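Local coordinates for protein tyrosine recombinase XerH (Helicobacter pylori, PDB 5JK0) that cuts and rejoins DNA at specific recombination sites as a tyrosine recombinase and takes part in chromosome segregation, at residues N201-L204 against I205-V209; S282-T285 against Q286-Y290; K291-E294 against R295-F299; Q322-D326 against L327-Q331. One frame throughout, in Å; residues are numbered along the deposited sequence.

Overall arrangement
All four contacts lie in the C-terminal tyrosine recombinase region, follow one another in series, and neither nest nor cross; each is local. Contact 1 joins two successive turns of helix 198-211. Contact 2 is the entry from a loop into helix 286-300, on the DNA, and contact 3 continues directly along that helix. Helices 198-211 and 286-300 touch: Leu204 and Ile208 meet Leu289, Asn201 reaches Tyr288, and Ile205 packs on Val293 and Ile296. Contact 4 closes the short turn between helices 309-324 and 327-334; its centre lies about 23 Å from that of contact 1, and it meets a second subunit.

Contact 1: N201-L204 against I205-V209; sequences NRLL and IKIIV
Leu203 and Ile207, one helical turn apart, meet through their methyl ends: CD1 of Leu203 lies 3.9 Å from CD1 of Ile207, the two side chains crossing at a slant. Ile207 gets there with CG1 beside its own backbone N (chi1 -68°), which also lays that CG1 against the carbonyl oxygen of Leu203 at 3.2 Å. The backbone bonds of the turn hold them in step. Ile207 N donates to Leu203 O over 3.3 Å, Ile205 N to Asn201 O and Lys206 N to Arg202 O each over 3.1 Å; the bond from Ile208 N to Leu204 O, at 3.5 Å, is weak. Arg202 and Lys206 keep their charged ends apart, Arg202 NH2 being 5.7 Å from Lys206 NZ, and both form salt bridges with Asp189, which probably offsets their like charges. Farther out, Leu203 rests on Leu258 and Trp261 of helix 255-264, while Leu204 and Ile208 face Leu289 and Ile205 faces Ile296 of helix 286-300. Val209 packs on Trp360 of the second subunit. This is the i to i+4 pattern of a largely buried helix in the mainly helical catalytic domain of tyrosine recombinases, Ile208 and predicted active-site Arg313 having side chains about 6 Å apart.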
loop_
_atom_site.group_PDB
_atom_site.type_symbol
_atom_site.label_atom_id
_atom_site.label_comp_id
_atom_site.label_asym_id
_atom_site.label_seq_id
_atom_site.Cartn_x
_atom_site.Cartn_y
_atom_site.Cartn_z
ATOM N N ASN D 201 28.585 -24.946 -26.066
ATOM C CA ASN D 201 27.620 -24.831 -24.980
ATOM C C ASN D 201 28.273 -24.632 -23.617
ATOM O O ASN D 201 27.779 -23.858 -22.798
ATOM C CB ASN D 201 26.714 -26.062 -24.946
ATOM C CG ASN D 201 25.824 -26.161 -26.170
ATOM O OD1 ASN D 201 26.034 -25.461 -27.161
ATOM N ND2 ASN D 201 24.826 -27.034 -26.109
ATOM N N ARG D 202 29.379 -25.328 -23.372
ATOM C CA ARG D 202 30.092 -25.178 -22.109
ATOM C C ARG D 202 30.625 -23.759 -21.951
ATOM O O ARG D 202 30.492 -23.157 -20.888
ATOM C CB ARG D 202 31.238 -26.185 -22.003
ATOM C CG ARG D 202 30.791 -27.601 -21.687
ATOM C CD ARG D 202 31.931 -28.410 -21.094
ATOM N NE ARG D 202 33.076 -28.488 -21.996
ATOM C CZ ARG D 202 34.278 -28.923 -21.635
ATOM N NH1 ARG D 202 35.264 -28.964 -22.521
ATOM N NH2 ARG D 202 34.497 -29.316 -20.388
ATOM N N LEU D 203 31.218 -23.228 -23.015
ATOM C CA LEU D 203 31.754 -21.872 -22.995
ATOM C C LEU D 203 30.645 -20.841 -22.793
ATOM O O LEU D 203 30.819 -19.870 -22.060
ATOM C CB LEU D 203 32.517 -21.576 -24.288
ATOM C CG LEU D 203 33.101 -20.169 -24.429
ATOM C CD1 LEU D 203 34.082 -19.872 -23.304
ATOM C CD2 LEU D 203 33.770 -19.997 -25.784
ATOM N N LEU D 204 29.506 -21.065 -23.440
ATOM C CA LEU D 204 28.376 -20.145 -23.359
ATOM C C LEU D 204 27.822 -20.041 -21.942
ATOM O O LEU D 204 27.608 -18.941 -21.428
ATOM C CB LEU D 204 27.266 -20.583 -24.319
ATOM C CG LEU D 204 25.957 -19.791 -24.268
ATOM C CD1 LEU D 204 26.204 -18.321 -24.569
ATOM C CD2 LEU D 204 24.938 -20.373 -25.235
ATOM N N ILE D 205 27.593 -21.190 -21.316
ATOM C CA ILE D 205 26.988 -21.238 -19.989
ATOM C C ILE D 205 27.942 -20.731 -18.908
ATOM O O ILE D 205 27.527 -20.017 -17.996
ATOM C CB ILE D 205 26.524 -22.670 -19.644
ATOM C CG1 ILE D 205 25.469 -23.135 -20.650
ATOM C CG2 ILE D 205 25.964 -22.734 -18.231
ATOM C CD1 ILE D 205 24.878 -24.491 -20.344
ATOM N N LYS D 206 29.219 -21.082 -19.019
ATOM C CA LYS D 206 30.203 -20.677 -18.017
ATOM C C LYS D 206 30.388 -19.162 -17.963
ATOM O O LYS D 206 30.527 -18.591 -16.881
ATOM C CB LYS D 206 31.548 -21.357 -18.273
ATOM C CG LYS D 206 31.556 -22.830 -17.908
ATOM C CD LYS D 206 32.965 -23.363 -17.721
ATOM C CE LYS D 206 32.933 -24.840 -17.358
ATOM N NZ LYS D 206 34.058 -25.231 -16.466
ATOM N N ILE D 207 30.390 -18.514 -19.125
ATOM C CA ILE D 207 30.530 -17.062 -19.183
ATOM C C ILE D 207 29.362 -16.383 -18.468
ATOM O O ILE D 207 29.540 -15.378 -17.776
ATOM C CB ILE D 207 30.622 -16.563 -20.640
ATOM C CG1 ILE D 207 31.932 -17.027 -21.278
ATOM C CG2 ILE D 207 30.530 -15.045 -20.702
ATOM C CD1 ILE D 207 32.104 -16.591 -22.716
ATOM N N ILE D 208 28.170 -16.953 -18.621
ATOM C CA ILE D 208 26.978 -16.444 -17.950
ATOM C C ILE D 208 27.091 -16.580 -16.433
ATOM O O ILE D 208 26.767 -15.652 -15.692
ATOM C CB ILE D 208 25.708 -17.173 -18.434
ATOM C CG1 ILE D 208 25.448 -16.860 -19.908
ATOM C CG2 ILE D 208 24.504 -16.778 -17.591
ATOM C CD1 ILE D 208 24.173 -17.467 -20.443
ATOM N N VAL D 209 27.561 -17.738 -15.977
ATOM C CA VAL D 209 27.691 -18.006 -14.548
ATOM C C VAL D 209 28.650 -17.034 -13.865
ATOM O O VAL D 209 28.344 -16.489 -12.803
ATOM C CB VAL D 209 28.175 -19.449 -14.290
ATOM C CG1 VAL D 209 28.441 -19.668 -12.807
ATOM C CG2 VAL D 209 27.156 -20.453 -14.805
#

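Contact 2: S282-T285 against Q286-Y290. With nucleotides of chain G; nucleotides of chain H.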
loop_
_atom_site.group_PDB
_atom_site.type_symbol
_atom_site.label_atom_id
_atom_site.label_comp_id
_atom_site.label_asym_id
_atom_site.label_seq_id
_atom_site.Cartn_x
_atom_site.Cartn_y
_atom_site.Cartn_z
ATOM N N SER D 282 23.582 -18.520 -37.970
ATOM C CA SER D 282 22.905 -17.422 -37.286
ATOM C C SER D 282 22.940 -17.600 -35.768
ATOM O O SER D 282 23.436 -18.607 -35.268
ATOM C CB SER D 282 21.463 -17.310 -37.778
ATOM O OG SER D 282 20.936 -18.589 -38.083
ATOM N N ALA D 283 22.405 -16.622 -35.043
ATOM C CA ALA D 283 22.479 -16.613 -33.582
ATOM C C ALA D 283 21.617 -17.690 -32.923
ATOM O O ALA D 283 20.564 -18.064 -33.439
ATOM C CB ALA D 283 22.084 -15.242 -33.052
ATOM N N LEU D 284 22.079 -18.180 -31.774
ATOM C CA LEU D 284 21.301 -19.109 -30.962
ATOM C C LEU D 284 20.182 -18.371 -30.239
ATOM O O LEU D 284 20.296 -17.178 -29.960
ATOM C CB LEU D 284 22.195 -19.825 -29.948
ATOM C CG LEU D 284 23.214 -20.822 -30.501
ATOM C CD1 LEU D 284 24.122 -21.329 -29.392
ATOM C CD2 LEU D 284 22.498 -21.979 -31.182
ATOM N N THR D 285 19.105 -19.084 -29.931
ATOM C CA THR D 285 17.975 -18.482 -29.234
ATOM C C THR D 285 18.017 -18.776 -27.740
ATOM O O THR D 285 18.730 -19.674 -27.291
ATOM C CB THR D 285 16.629 -18.976 -29.802
ATOM O OG1 THR D 285 16.564 -20.405 -29.716
ATOM C CG2 THR D 285 16.475 -18.550 -31.256
ATOM N N GLN D 286 17.248 -18.005 -26.978
ATOM C CA GLN D 286 17.123 -18.209 -25.541
ATOM C C GLN D 286 16.533 -19.584 -25.237
ATOM O O GLN D 286 16.866 -20.206 -24.226
ATOM C CB GLN D 286 16.262 -17.100 -24.924
ATOM C CG GLN D 286 15.838 -17.331 -23.479
ATOM C CD GLN D 286 14.533 -18.101 -23.367
ATOM O OE1 GLN D 286 13.818 -18.281 -24.353
ATOM N NE2 GLN D 286 14.222 -18.566 -22.164
ATOM N N ALA D 287 15.660 -20.052 -26.124
ATOM C CA ALA D 287 14.982 -21.333 -25.948
ATOM C C ALA D 287 15.971 -22.491 -25.848
ATOM O O ALA D 287 15.820 -23.376 -25.005
ATOM C CB ALA D 287 14.003 -21.572 -27.088
ATOM N N TYR D 288 16.985 -22.478 -26.708
ATOM C CA TYR D 288 18.005 -23.520 -26.690
ATOM C C TYR D 288 18.908 -23.380 -25.470
ATOM O O TYR D 288 19.289 -24.375 -24.853
ATOM C CB TYR D 288 18.844 -23.482 -27.969
ATOM C CG TYR D 288 19.937 -24.527 -28.003
ATOM C CD1 TYR D 288 19.659 -25.840 -28.364
ATOM C CD2 TYR D 288 21.246 -24.201 -27.670
ATOM C CE1 TYR D 288 20.654 -26.799 -28.392
ATOM C CE2 TYR D 288 22.248 -25.153 -27.696
ATOM C CZ TYR D 288 21.946 -26.449 -28.057
ATOM O OH TYR D 288 22.942 -27.398 -28.084
ATOM N N LEU D 289 19.251 -22.141 -25.134
ATOM C CA LEU D 289 20.100 -21.864 -23.981
ATOM C C LEU D 289 19.452 -22.351 -22.689
ATOM O O LEU D 289 20.107 -22.984 -21.861
ATOM C CB LEU D 289 20.405 -20.367 -23.885
ATOM C CG LEU D 289 21.121 -19.894 -22.617
ATOM C CD1 LEU D 289 22.470 -20.580 -22.453
ATOM C CD2 LEU D 289 21.283 -18.379 -22.629
ATOM N N TYR D 290 18.166 -22.054 -22.527
ATOM C CA TYR D 290 17.420 -22.472 -21.344
ATOM C C TYR D 290 17.425 -23.990 -21.193
ATOM O O TYR D 290 17.696 -24.514 -20.112
ATOM C CB TYR D 290 15.976 -21.961 -21.411
ATOM C CG TYR D 290 15.114 -22.397 -20.245
ATOM C CD1 TYR D 290 14.410 -23.597 -20.284
ATOM C CD2 TYR D 290 14.999 -21.608 -19.107
ATOM C CE1 TYR D 290 13.628 -24.001 -19.222
ATOM C CE2 TYR D 290 14.214 -22.004 -18.040
ATOM C CZ TYR D 290 13.532 -23.202 -18.104
ATOM O OH TYR D 290 12.749 -23.605 -17.046
ATOM P P DA G 24 10.919 -21.518 -15.576
ATOM O OP1 DA G 24 10.078 -21.664 -14.368
ATOM O OP2 DA G 24 12.365 -21.815 -15.496
ATOM O "O5'" DA G 24 10.284 -22.398 -16.755
ATOM C "C5'" DA G 24 8.881 -22.360 -16.978
ATOM C "C4'" DA G 24 8.508 -22.964 -18.323
ATOM O "O4'" DA G 24 8.878 -22.063 -19.401
ATOM C "C3'" DA G 24 9.164 -24.313 -18.659
ATOM O "O3'" DA G 24 8.167 -25.207 -19.126
ATOM C "C2'" DA G 24 10.133 -23.951 -19.787
ATOM C "C1'" DA G 24 9.346 -22.847 -20.463
ATOM N N9 DA G 24 10.123 -22.019 -21.382
ATOM C C8 DA G 24 11.455 -21.718 -21.308
ATOM N N7 DA G 24 11.879 -20.952 -22.287
ATOM C C5 DA G 24 10.745 -20.739 -23.057
ATOM C C6 DA G 24 10.524 -20.009 -24.242
ATOM N N6 DA G 24 11.481 -19.328 -24.878
ATOM N N1 DA G 24 9.272 -20.001 -24.746
ATOM C C2 DA G 24 8.313 -20.681 -24.107
ATOM N N3 DA G 24 8.400 -21.404 -22.992
ATOM C C4 DA G 24 9.656 -21.391 -22.513
ATOM P P DT H 5 17.469 -21.625 -33.493
ATOM O OP1 DT H 5 18.048 -20.676 -34.470
ATOM O OP2 DT H 5 17.724 -21.439 -32.048
ATOM O "O5'" DT H 5 15.884 -21.695 -33.712
ATOM C "C5'" DT H 5 15.354 -21.911 -35.018
ATOM C "C4'" DT H 5 13.835 -21.992 -34.986
ATOM O "O4'" DT H 5 13.421 -23.019 -34.047
ATOM C "C3'" DT H 5 13.120 -20.706 -34.560
ATOM O "O3'" DT H 5 11.997 -20.470 -35.407
ATOM C "C2'" DT H 5 12.690 -21.002 -33.125
ATOM C "C1'" DT H 5 12.436 -22.499 -33.183
ATOM N N1 DT H 5 12.563 -23.177 -31.860
ATOM C C2 DT H 5 11.426 -23.565 -31.189
ATOM O O2 DT H 5 10.302 -23.384 -31.621
ATOM N N3 DT H 5 11.653 -24.179 -29.985
ATOM C C4 DT H 5 12.877 -24.438 -29.397
ATOM O O4 DT H 5 12.978 -24.996 -28.309
ATOM C C5 DT H 5 14.029 -24.004 -30.152
ATOM C C7 DT H 5 15.411 -24.229 -29.615
ATOM C C6 DT H 5 13.819 -23.402 -31.333
ATOM P P DC G 23 15.242 -17.367 -18.574
ATOM O OP1 DC G 23 16.085 -17.799 -17.437
ATOM O OP2 DC G 23 15.585 -17.815 -19.943
ATOM O "O5'" DC G 23 13.732 -17.796 -18.268
ATOM C "C5'" DC G 23 13.094 -17.333 -17.083
ATOM C "C4'" DC G 23 11.716 -17.953 -16.925
ATOM O "O4'" DC G 23 10.831 -17.440 -17.953
ATOM C "C3'" DC G 23 11.673 -19.475 -17.045
ATOM O "O3'" DC G 23 10.756 -20.007 -16.097
ATOM C "C2'" DC G 23 11.195 -19.697 -18.478
ATOM C "C1'" DC G 23 10.267 -18.509 -18.682
ATOM N N1 DC G 23 10.140 -18.082 -20.107
ATOM C C2 DC G 23 8.916 -18.226 -20.768
ATOM O O2 DC G 23 7.956 -18.715 -20.159
ATOM N N3 DC G 23 8.817 -17.825 -22.060
ATOM C C4 DC G 23 9.875 -17.298 -22.679
ATOM N N4 DC G 23 9.729 -16.919 -23.953
ATOM C C5 DC G 23 11.130 -17.145 -22.023
ATOM C C6 DC G 23 11.217 -17.544 -20.749
#
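The start of a DNA-reading helix is made here, with Thr285 at the N-cap of helix 286-300. Its carbonyl oxygen receives weak bonds from Tyr288 N and, more nearly straight, from Leu289 N at 3.3 Å (163°). The Thr285 hydroxyl does not turn back to the helix: with chi1 at 57°, between backbone N and carbonyl carbon, OG1 donates to OP2 of DT5 of chain H over 2.8 Å. Leu284 CD2 lies 4.3 Å from Tyr288 CD2, and the Tyr288 hydroxyl bonds to Asn201. Gln286 bends at chi2 (-89°) and presents both ends of its amide to the other strand. OE1 accepts from N6 of DA24 of chain G at 2.6 Å; NE2 donates to OP2 of DC23 of chain G at 2.7 Å and weakly to N7 of DA24. C8 of DA24 sits over one face of the Tyr290 ring, 3.6 Å above its plane and offset toward the rim, while OP2 of the same nucleotide lies in plane at the ring edge. Ala287 CB packs on the DT5 base. The pattern resembles the glutamine-adenine pair of major-groove reading, its N7 half weak, combined with phosphate contacts at a helix N-terminus.

Contact 3: K291-E294 against R295-F299; sequences KQVE and RIINF
Arg295 begins the second half by returning its backbone N to Lys291 O over 3.2 Å. Its side chain runs extended from CG to NE beside that of Gln292, both pointing the same way. The ends only approach: Gln292 OE1 stands 4.1 Å from Arg295 NH1, with amide and guanidinium planes 50° apart. The firmer partner of this guanidinium is the carbonyl oxygen of Glu192, bonded by NH2. Next, Ile296 places CG1 3.2 Å from the carbonyl oxygen of Gln292, while its N gives only weak bonds, to Gln292 O and Val293 O. Ile297 N bonds to Val293 O at 3.0 Å, without the weakness of the Ile296 bonds. The CG1 of Ile297 lies beside the backbone N (chi1 -67°), carrying CD1 back to Val293 CG1 at 3.8 Å. Asn298 follows with N bonded to Glu294 O at 3.0 Å; its ND2 lies 3.8 Å from Glu294 CG, and the carboxylate and amide planes are turned 55° from each other. The two polar ends share an outside partner, because Arg303 NH1 forms a salt bridge with Glu294 OE2 and a hydrogen bond with Asn298 OD1. Within the domain this half of helix 286-300 packs against two others: Val293 and Ile296 pack on Ile205 of helix 198-211, and Ile296 and Ile297 press on Phe184 of helix 178-190.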
loop_
_atom_site.group_PDB
_atom_site.type_symbol
_atom_site.label_atom_id
_atom_site.label_comp_id
_atom_site.label_asym_id
_atom_site.label_seq_id
_atom_site.Cartn_x
_atom_site.Cartn_y
_atom_site.Cartn_z
ATOM N N LYS D 291 17.121 -24.684 -22.286
ATOM C CA LYS D 291 17.020 -26.138 -22.280
ATOM C C LYS D 291 18.332 -26.789 -21.854
ATOM O O LYS D 291 18.334 -27.792 -21.142
ATOM C CB LYS D 291 16.605 -26.645 -23.663
ATOM C CG LYS D 291 16.001 -28.039 -23.662
ATOM C CD LYS D 291 14.681 -28.066 -22.904
ATOM C CE LYS D 291 14.023 -29.436 -22.990
ATOM N NZ LYS D 291 12.696 -29.465 -22.311
ATOM N N GLN D 292 19.447 -26.212 -22.289
ATOM C CA GLN D 292 20.762 -26.733 -21.935
ATOM C C GLN D 292 21.093 -26.450 -20.473
ATOM O O GLN D 292 21.756 -27.249 -19.813
ATOM C CB GLN D 292 21.838 -26.137 -22.846
ATOM C CG GLN D 292 21.732 -26.587 -24.293
ATOM C CD GLN D 292 21.925 -28.083 -24.452
ATOM O OE1 GLN D 292 22.777 -28.683 -23.797
ATOM N NE2 GLN D 292 21.126 -28.694 -25.319
ATOM N N VAL D 293 20.629 -25.309 -19.972
ATOM C CA VAL D 293 20.857 -24.932 -18.580
ATOM C C VAL D 293 20.032 -25.800 -17.632
ATOM O O VAL D 293 20.561 -26.345 -16.661
ATOM C CB VAL D 293 20.523 -23.446 -18.337
ATOM C CG1 VAL D 293 20.450 -23.147 -16.846
ATOM C CG2 VAL D 293 21.554 -22.556 -19.016
ATOM N N GLU D 294 18.740 -25.924 -17.923
ATOM C CA GLU D 294 17.838 -26.740 -17.115
ATOM C C GLU D 294 18.306 -28.191 -17.053
ATOM O O GLU D 294 18.171 -28.857 -16.025
ATOM C CB GLU D 294 16.414 -26.681 -17.672
ATOM C CG GLU D 294 15.399 -27.473 -16.862
ATOM C CD GLU D 294 14.120 -27.747 -17.632
ATOM O OE1 GLU D 294 14.154 -27.707 -18.881
ATOM O OE2 GLU D 294 13.081 -28.004 -16.987
ATOM N N ARG D 295 18.861 -28.669 -18.162
ATOM C CA ARG D 295 19.351 -30.038 -18.263
ATOM C C ARG D 295 20.503 -30.299 -17.295
ATOM O O ARG D 295 20.589 -31.370 -16.694
ATOM C CB ARG D 295 19.787 -30.332 -19.700
ATOM C CG ARG D 295 20.341 -31.726 -19.926
ATOM C CD ARG D 295 20.552 -31.987 -21.409
ATOM N NE ARG D 295 21.243 -33.247 -21.654
ATOM C CZ ARG D 295 22.555 -33.354 -21.839
ATOM N NH1 ARG D 295 23.321 -32.272 -21.808
ATOM N NH2 ARG D 295 23.101 -34.542 -22.054
ATOM N N ILE D 296 21.384 -29.315 -17.146
ATOM C CA ILE D 296 22.519 -29.430 -16.237
ATOM C C ILE D 296 22.059 -29.308 -14.786
ATOM O O ILE D 296 22.577 -29.986 -13.898
ATOM C CB ILE D 296 23.588 -28.358 -16.534
ATOM C CG1 ILE D 296 24.093 -28.497 -17.970
ATOM C CG2 ILE D 296 24.748 -28.467 -15.559
ATOM C CD1 ILE D 296 25.204 -27.535 -18.318
ATOM N N ILE D 297 21.075 -28.445 -14.560
ATOM C CA ILE D 297 20.513 -28.241 -13.229
ATOM C C ILE D 297 19.864 -29.518 -12.698
ATOM O O ILE D 297 20.076 -29.898 -11.545
ATOM C CB ILE D 297 19.482 -27.096 -13.235
ATOM C CG1 ILE D 297 20.178 -25.766 -13.523
ATOM C CG2 ILE D 297 18.746 -27.025 -11.909
ATOM C CD1 ILE D 297 19.249 -24.581 -13.544
ATOM N N ASN D 298 19.082 -30.183 -13.544
ATOM C CA ASN D 298 18.451 -31.444 -13.172
ATOM C C ASN D 298 19.486 -32.522 -12.882
ATOM O O ASN D 298 19.323 -33.325 -11.965
ATOM C CB ASN D 298 17.502 -31.920 -14.275
ATOM C CG ASN D 298 16.290 -31.022 -14.429
ATOM O OD1 ASN D 298 15.911 -30.305 -13.505
ATOM N ND2 ASN D 298 15.671 -31.062 -15.603
ATOM N N PHE D 299 20.555 -32.528 -13.673
ATOM C CA PHE D 299 21.635 -33.493 -13.509
ATOM C C PHE D 299 22.360 -33.292 -12.182
ATOM O O PHE D 299 22.902 -34.238 -11.611
ATOM C CB PHE D 299 22.621 -33.386 -14.675
ATOM C CG PHE D 299 23.786 -34.327 -14.574
ATOM C CD1 PHE D 299 23.652 -35.659 -14.930
ATOM C CD2 PHE D 299 25.021 -33.879 -14.131
ATOM C CE1 PHE D 299 24.722 -36.527 -14.840
ATOM C CE2 PHE D 299 26.095 -34.741 -14.039
ATOM C CZ PHE D 299 25.947 -36.067 -14.394
#

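Contact 4: Q322-D326 against L327-Q331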
loop_
_atom_site.group_PDB
_atom_site.type_symbol
_atom_site.label_atom_id
_atom_site.label_comp_id
_atom_site.label_asym_id
_atom_site.label_seq_id
_atom_site.Cartn_x
_atom_site.Cartn_y
_atom_site.Cartn_z
ATOM N N GLN D 322 27.328 -10.693 -1.141
ATOM C CA GLN D 322 27.731 -11.395 0.071
ATOM C C GLN D 322 29.238 -11.321 0.278
ATOM O O GLN D 322 29.726 -11.436 1.402
ATOM C CB GLN D 322 27.284 -12.859 0.026
ATOM C CG GLN D 322 25.785 -13.058 -0.139
ATOM C CD GLN D 322 24.977 -12.426 0.979
ATOM O OE1 GLN D 322 25.443 -12.309 2.112
ATOM N NE2 GLN D 322 23.755 -12.012 0.662
ATOM N N LYS D 323 29.973 -11.121 -0.811
ATOM C CA LYS D 323 31.429 -11.138 -0.764
ATOM C C LYS D 323 32.035 -9.745 -0.607
ATOM O O LYS D 323 33.105 -9.592 -0.016
ATOM C CB LYS D 323 31.989 -11.804 -2.024
ATOM N N ARG D 324 31.354 -8.731 -1.131
ATOM C CA ARG D 324 31.896 -7.374 -1.120
ATOM C C ARG D 324 31.017 -6.386 -0.357
ATOM O O ARG D 324 31.511 -5.379 0.151
ATOM C CB ARG D 324 32.103 -6.879 -2.554
ATOM C CG ARG D 324 33.129 -7.677 -3.347
ATOM C CD ARG D 324 34.502 -7.622 -2.695
ATOM N NE ARG D 324 35.518 -8.303 -3.493
ATOM C CZ ARG D 324 35.835 -9.589 -3.364
ATOM N NH1 ARG D 324 36.774 -10.122 -4.135
ATOM N NH2 ARG D 324 35.216 -10.340 -2.464
ATOM N N HIS D 325 29.720 -6.681 -0.284
ATOM C CA HIS D 325 28.742 -5.804 0.362
ATOM C C HIS D 325 28.796 -4.384 -0.196
ATOM O O HIS D 325 28.685 -3.407 0.545
ATOM C CB HIS D 325 28.951 -5.785 1.879
ATOM C CG HIS D 325 28.501 -7.037 2.564
ATOM N ND1 HIS D 325 27.225 -7.193 3.065
ATOM C CD2 HIS D 325 29.153 -8.194 2.829
ATOM C CE1 HIS D 325 27.113 -8.392 3.609
ATOM N NE2 HIS D 325 28.267 -9.020 3.479
ATOM N N ASP D 326 28.967 -4.285 -1.510
ATOM C CA ASP D 326 29.028 -2.998 -2.189
ATOM C C ASP D 326 27.875 -2.887 -3.183
ATOM O O ASP D 326 27.883 -3.535 -4.231
ATOM C CB ASP D 326 30.374 -2.832 -2.898
ATOM C CG ASP D 326 30.672 -1.390 -3.269
ATOM O OD1 ASP D 326 29.720 -0.617 -3.506
ATOM O OD2 ASP D 326 31.865 -1.028 -3.328
ATOM N N LEU D 327 26.890 -2.060 -2.849
ATOM C CA LEU D 327 25.689 -1.930 -3.665
ATOM C C LEU D 327 25.989 -1.286 -5.018
ATOM O O LEU D 327 25.396 -1.652 -6.033
ATOM C CB LEU D 327 24.627 -1.121 -2.919
ATOM C CG LEU D 327 23.187 -1.286 -3.405
ATOM C CD1 LEU D 327 22.773 -2.749 -3.355
ATOM C CD2 LEU D 327 22.246 -0.435 -2.573
ATOM N N ILE D 328 26.913 -0.329 -5.026
ATOM C CA ILE D 328 27.332 0.321 -6.264
ATOM C C ILE D 328 28.029 -0.681 -7.185
ATOM O O ILE D 328 27.831 -0.665 -8.402
ATOM C CB ILE D 328 28.272 1.514 -5.986
ATOM C CG1 ILE D 328 27.555 2.574 -5.147
ATOM C CG2 ILE D 328 28.768 2.128 -7.287
ATOM C CD1 ILE D 328 26.396 3.236 -5.859
ATOM N N LEU D 329 28.832 -1.559 -6.593
ATOM C CA LEU D 329 29.537 -2.593 -7.346
ATOM C C LEU D 329 28.558 -3.561 -8.005
ATOM O O LEU D 329 28.785 -4.022 -9.122
ATOM C CB LEU D 329 30.498 -3.356 -6.433
ATOM C CG LEU D 329 31.337 -4.460 -7.081
ATOM C CD1 LEU D 329 32.208 -3.888 -8.189
ATOM C CD2 LEU D 329 32.186 -5.174 -6.040
ATOM N N VAL D 330 27.471 -3.864 -7.303
ATOM C CA VAL D 330 26.428 -4.736 -7.835
ATOM C C VAL D 330 25.771 -4.101 -9.055
ATOM O O VAL D 330 25.546 -4.764 -10.068
ATOM C CB VAL D 330 25.354 -5.044 -6.773
ATOM C CG1 VAL D 330 24.171 -5.773 -7.397
ATOM C CG2 VAL D 330 25.950 -5.859 -5.636
ATOM N N GLN D 331 25.478 -2.809 -8.951
ATOM C CA GLN D 331 24.853 -2.070 -10.042
ATOM C C GLN D 331 25.727 -2.056 -11.291
ATOM O O GLN D 331 25.249 -2.309 -12.397
ATOM C CB GLN D 331 24.552 -0.636 -9.610
ATOM C CG GLN D 331 23.935 0.213 -10.705
ATOM C CD GLN D 331 23.790 1.669 -10.308
ATOM O OE1 GLN D 331 24.516 2.165 -9.447
ATOM N NE2 GLN D 331 22.846 2.361 -10.936
#
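Asp326 turns its carboxylate onto the first turn of helix 327-334. CG is anti to the backbone N (chi1 -163°), and this brings OD1 beside the amide N-H groups that begin the helix, where it accepts from Ile328 N at 3.2 Å and from Leu329 N at 3.3 Å. Both bonds are weak, the first strongly bent, the second straighter (157°). The carbonyl oxygen of Asp326 takes the N of Val330 at 3.1 Å, opening the regular backbone ladder. The side chains of Asp326 and Leu329 cross at about a right angle, with Asp326 CB 3.6 Å from Leu329 CB. One methyl of Leu329, CD2, extends to Arg324 CG at 3.8 Å. Arg324, bent at chi2 (-61°), offers only its aliphatic base to this leucine; its guanidinium turns back along its own segment, where NH2 bonds weakly to Lys323 O. The chain leaves helix 309-324 at His325, whose phi is positive. The other carboxylate oxygen of Asp326, OD2, serves the assembly: it meets Arg352 of the second subunit in a salt bridge and His325 of that subunit in a hydrogen bond, pairings likely to favour the charged carboxylate. Leu327 and Ile328 also pack on that subunit, against its Leu339 and Tyr321. This is an N-cap aspartate starting helix 327-334 after a short link from helix 309-324; it lies near the predicted active-site residues His336 and Tyr345, both close to Val330.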